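Local coordinates for glucose-1-phosphate uridylyltransferase (Sphingomonas elodea, PDB 2UX8), which probably catalyses the transfer of a uridylyl group from UTP to alpha-D-glucose 1-phosphate, giving UDP-glucose and diphosphate, at residues P220-I225 and Q244-D249. Sequence-based numbering, arbitrary orientation.
Sequences PEVMRI and QRMIGD
Met246 reaches across to helix 221-228 and meets three of its side chains, those of Glu221, Val222 and Ile225. The contact is mainly apolar. Met246 CG stands anti to the carbonyl carbon, beside the backbone N (chi1 -68°). The chain then runs out to the sulfur and bends at its last torsion, which lays CE against Val222. There Met246 CE sits 3.5 Å from Val222 CG2. Nearer the root of the methionine, Met246 CG is 3.9 Å from Ile225 CD1, and these two side chains pass one another in opposite directions. Glu221 adds its aliphatic part. Its side chain crosses that of Met246 at about a right angle, with Glu221 CB and CG next to the sulfur, while the carboxylate points off to another side.

The second kind of contact joins a charged group to a hydrocarbon. Arg245 bends at chi2 and chi3, and one face of its guanidinium lies over Ile225. Ile225 CG2 stands 4.0 Å above the guanidinium plane, nearer its edge than its middle. Ile225 CG1 is 3.8 Å from Arg245 NH1, and Ile225 CD1 also touches Arg245 CB at 3.9 Å. Ile225 therefore packs against both neighbouring loop residues. An alanine here would probably open a gap beside Met246 CG and take from the Arg245 guanidinium the isoleucine carbons that lie over one face.

Val222 and Met246 also touch Asn164, at the start of strand 164-170 of the large mixed sheet. The bound glucose 1-phosphate is about 12 Å from the Val222 side chain. This is plain helix-to-loop packing within the GT-A-type nucleotidyltransferase fold, joining helix 221-228 to the loop that leads from helix 240-244 into strand 252-256.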
ATOM      1  N   PRO C 220     -25.163 -23.308  -6.095  1.00 37.46           N
ATOM      2  CA  PRO C 220     -25.571 -21.931  -6.378  1.00 39.14           C
ATOM      3  C   PRO C 220     -26.862 -21.463  -5.710  1.00 40.55           C
ATOM      4  O   PRO C 220     -27.053 -20.261  -5.512  1.00 40.52           O
ATOM      5  CB  PRO C 220     -25.634 -21.894  -7.909  1.00 45.33           C
ATOM      6  CG  PRO C 220     -25.900 -23.325  -8.283  1.00 44.76           C
ATOM      7  CD  PRO C 220     -24.988 -24.066  -7.344  1.00 44.14           C
ATOM      8  N   GLU C 221     -27.739 -22.396  -5.343  1.00 53.34           N
ATOM      9  CA  GLU C 221     -28.989 -22.006  -4.701  1.00 54.33           C
ATOM     10  C   GLU C 221     -28.699 -21.350  -3.357  1.00 54.70           C
ATOM     11  O   GLU C 221     -29.500 -20.559  -2.857  1.00 55.41           O
ATOM     12  CB  GLU C 221     -29.917 -23.209  -4.494  1.00 58.76           C
ATOM     13  CG  GLU C 221     -29.473 -24.528  -5.128  1.00 61.17           C
ATOM     14  CD  GLU C 221     -29.372 -24.487  -6.654  1.00 64.54           C
ATOM     15  OE1 GLU C 221     -30.148 -23.738  -7.294  1.00 67.40           O
ATOM     16  OE2 GLU C 221     -28.527 -25.228  -7.214  1.00 63.51           O
ATOM     17  N   VAL C 222     -27.548 -21.668  -2.775  1.00 51.84           N
ATOM     18  CA  VAL C 222     -27.185 -21.084  -1.488  1.00 52.04           C
ATOM     19  C   VAL C 222     -26.876 -19.598  -1.633  1.00 52.19           C
ATOM     20  O   VAL C 222     -27.168 -18.811  -0.733  1.00 52.29           O
ATOM     21  CB  VAL C 222     -25.973 -21.791  -0.860  1.00 49.14           C
ATOM     22  CG1 VAL C 222     -25.727 -21.233   0.541  1.00 48.26           C
ATOM     23  CG2 VAL C 222     -26.217 -23.299  -0.810  1.00 48.88           C
ATOM     24  N   MET C 223     -26.276 -19.223  -2.762  1.00 51.81           N
ATOM     25  CA  MET C 223     -25.970 -17.818  -3.027  1.00 52.18           C
ATOM     26  C   MET C 223     -27.293 -17.071  -3.118  1.00 52.71           C
ATOM     27  O   MET C 223     -27.487 -16.042  -2.470  1.00 52.72           O
ATOM     28  CB  MET C 223     -25.214 -17.663  -4.351  1.00 44.69           C
ATOM     29  CG  MET C 223     -23.709 -17.687  -4.224  1.00 43.45           C
ATOM     30  SD  MET C 223     -23.045 -16.198  -3.465  1.00 38.29           S
ATOM     31  CE  MET C 223     -23.182 -16.568  -1.832  1.00 39.96           C
ATOM     32  N   ARG C 224     -28.195 -17.608  -3.932  1.00 44.57           N
ATOM     33  CA  ARG C 224     -29.520 -17.041  -4.131  1.00 45.62           C
ATOM     34  C   ARG C 224     -30.205 -16.768  -2.806  1.00 45.92           C
ATOM     35  O   ARG C 224     -30.790 -15.704  -2.608  1.00 46.33           O
ATOM     36  CB  ARG C 224     -30.379 -18.004  -4.955  1.00 63.40           C
ATOM     37  CG  ARG C 224     -30.086 -17.997  -6.448  1.00 65.63           C
ATOM     38  CD  ARG C 224     -28.601 -17.875  -6.700  1.00 70.59           C
ATOM     39  NE  ARG C 224     -28.261 -17.722  -8.111  1.00 73.49           N
ATOM     40  CZ  ARG C 224     -27.088 -17.262  -8.537  1.00 74.41           C
ATOM     41  NH1 ARG C 224     -26.156 -16.908  -7.659  1.00 72.73           N
ATOM     42  NH2 ARG C 224     -26.842 -17.163  -9.837  1.00 74.31           N
ATOM     43  N   ILE C 225     -30.134 -17.737  -1.901  1.00 36.15           N
ATOM     44  CA  ILE C 225     -30.763 -17.597  -0.601  1.00 36.54           C
ATOM     45  C   ILE C 225     -30.126 -16.508   0.224  1.00 37.37           C
ATOM     46  O   ILE C 225     -30.799 -15.873   1.040  1.00 37.42           O
ATOM     47  CB  ILE C 225     -30.719 -18.927   0.153  1.00 41.30           C
ATOM     48  CG1 ILE C 225     -31.805 -19.821  -0.404  1.00 40.57           C
ATOM     49  CG2 ILE C 225     -30.937 -18.734   1.638  1.00 40.47           C
ATOM     50  CD1 ILE C 225     -31.803 -21.140   0.183  1.00 41.45           C
ATOM     51  N   GLN C 244     -29.229 -24.468   5.839  1.00 71.17           N
ATOM     52  CA  GLN C 244     -30.388 -25.043   6.509  1.00 72.56           C
ATOM     53  C   GLN C 244     -31.526 -25.208   5.515  1.00 73.25           C
ATOM     54  O   GLN C 244     -32.029 -26.309   5.280  1.00 73.26           O
ATOM     55  CB  GLN C 244     -30.830 -24.060   7.589  1.00 87.67           C
ATOM     56  CG  GLN C 244     -30.608 -24.502   9.001  1.00 88.48           C
ATOM     57  CD  GLN C 244     -31.595 -25.556   9.398  1.00 90.34           C
ATOM     58  OE1 GLN C 244     -32.731 -25.538   8.942  1.00 91.54           O
ATOM     59  NE2 GLN C 244     -31.181 -26.474  10.262  1.00 90.96           N
ATOM     60  N   ARG C 245     -31.922 -24.083   4.935  1.00 58.00           N
ATOM     61  CA  ARG C 245     -33.021 -24.049   3.986  1.00 58.92           C
ATOM     62  C   ARG C 245     -32.847 -24.976   2.816  1.00 59.27           C
ATOM     63  O   ARG C 245     -33.686 -25.015   1.923  1.00 59.17           O
ATOM     64  CB  ARG C 245     -33.249 -22.625   3.478  1.00 80.28           C
ATOM     65  CG  ARG C 245     -34.226 -21.833   4.313  1.00 80.98           C
ATOM     66  CD  ARG C 245     -35.267 -21.209   3.429  1.00 82.96           C
ATOM     67  NE  ARG C 245     -35.026 -19.787   3.268  1.00 84.21           N
ATOM     68  CZ  ARG C 245     -35.043 -19.162   2.100  1.00 84.55           C
ATOM     69  NH1 ARG C 245     -35.287 -19.844   0.992  1.00 83.90           N
ATOM     70  NH2 ARG C 245     -34.827 -17.855   2.046  1.00 83.95           N
ATOM     71  N   MET C 246     -31.753 -25.720   2.811  1.00 79.98           N
ATOM     72  CA  MET C 246     -31.523 -26.639   1.721  1.00 81.45           C
ATOM     73  C   MET C 246     -31.228 -28.045   2.155  1.00 81.17           C
ATOM     74  O   MET C 246     -30.412 -28.741   1.557  1.00 81.91           O
ATOM     75  CB  MET C 246     -30.432 -26.118   0.798  1.00108.08           C
ATOM     76  CG  MET C 246     -30.867 -24.883   0.043  1.00109.74           C
ATOM     77  SD  MET C 246     -29.954 -24.577  -1.460  1.00110.92           S
ATOM     78  CE  MET C 246     -28.698 -25.773  -1.351  1.00109.23           C
ATOM     79  N   ILE C 247     -31.908 -28.461   3.213  1.00 80.88           N
ATOM     80  CA  ILE C 247     -31.763 -29.817   3.705  1.00 80.52           C
ATOM     81  C   ILE C 247     -32.751 -30.726   2.972  1.00 80.12           C
ATOM     82  O   ILE C 247     -32.406 -31.817   2.526  1.00 79.74           O
ATOM     83  CB  ILE C 247     -32.082 -29.909   5.208  1.00102.80           C
ATOM     84  CG1 ILE C 247     -31.183 -28.973   6.004  1.00102.33           C
ATOM     85  CG2 ILE C 247     -31.864 -31.322   5.705  1.00102.72           C
ATOM     86  CD1 ILE C 247     -31.594 -28.824   7.446  1.00102.10           C
ATOM     87  N   GLY C 248     -33.983 -30.258   2.842  1.00 72.27           N
ATOM     88  CA  GLY C 248     -35.013 -31.068   2.233  1.00 71.69           C
ATOM     89  C   GLY C 248     -34.968 -31.299   0.747  1.00 70.95           C
ATOM     90  O   GLY C 248     -35.699 -32.139   0.264  1.00 71.29           O
ATOM     91  N   ASP C 249     -34.158 -30.588  -0.015  1.00 74.77           N
ATOM     92  CA  ASP C 249     -34.219 -30.904  -1.420  1.00 73.60           C
ATOM     93  C   ASP C 249     -32.928 -31.117  -2.175  1.00 72.02           C
ATOM     94  O   ASP C 249     -32.933 -31.257  -3.392  1.00 72.81           O
ATOM     95  CB  ASP C 249     -35.165 -29.939  -2.146  1.00127.18           C
ATOM     96  CG  ASP C 249     -34.541 -28.630  -2.468  1.00127.18           C
ATOM     97  OD1 ASP C 249     -33.501 -28.635  -3.144  1.00127.94           O
ATOM     98  OD2 ASP C 249     -35.112 -27.598  -2.066  1.00127.18           O
TER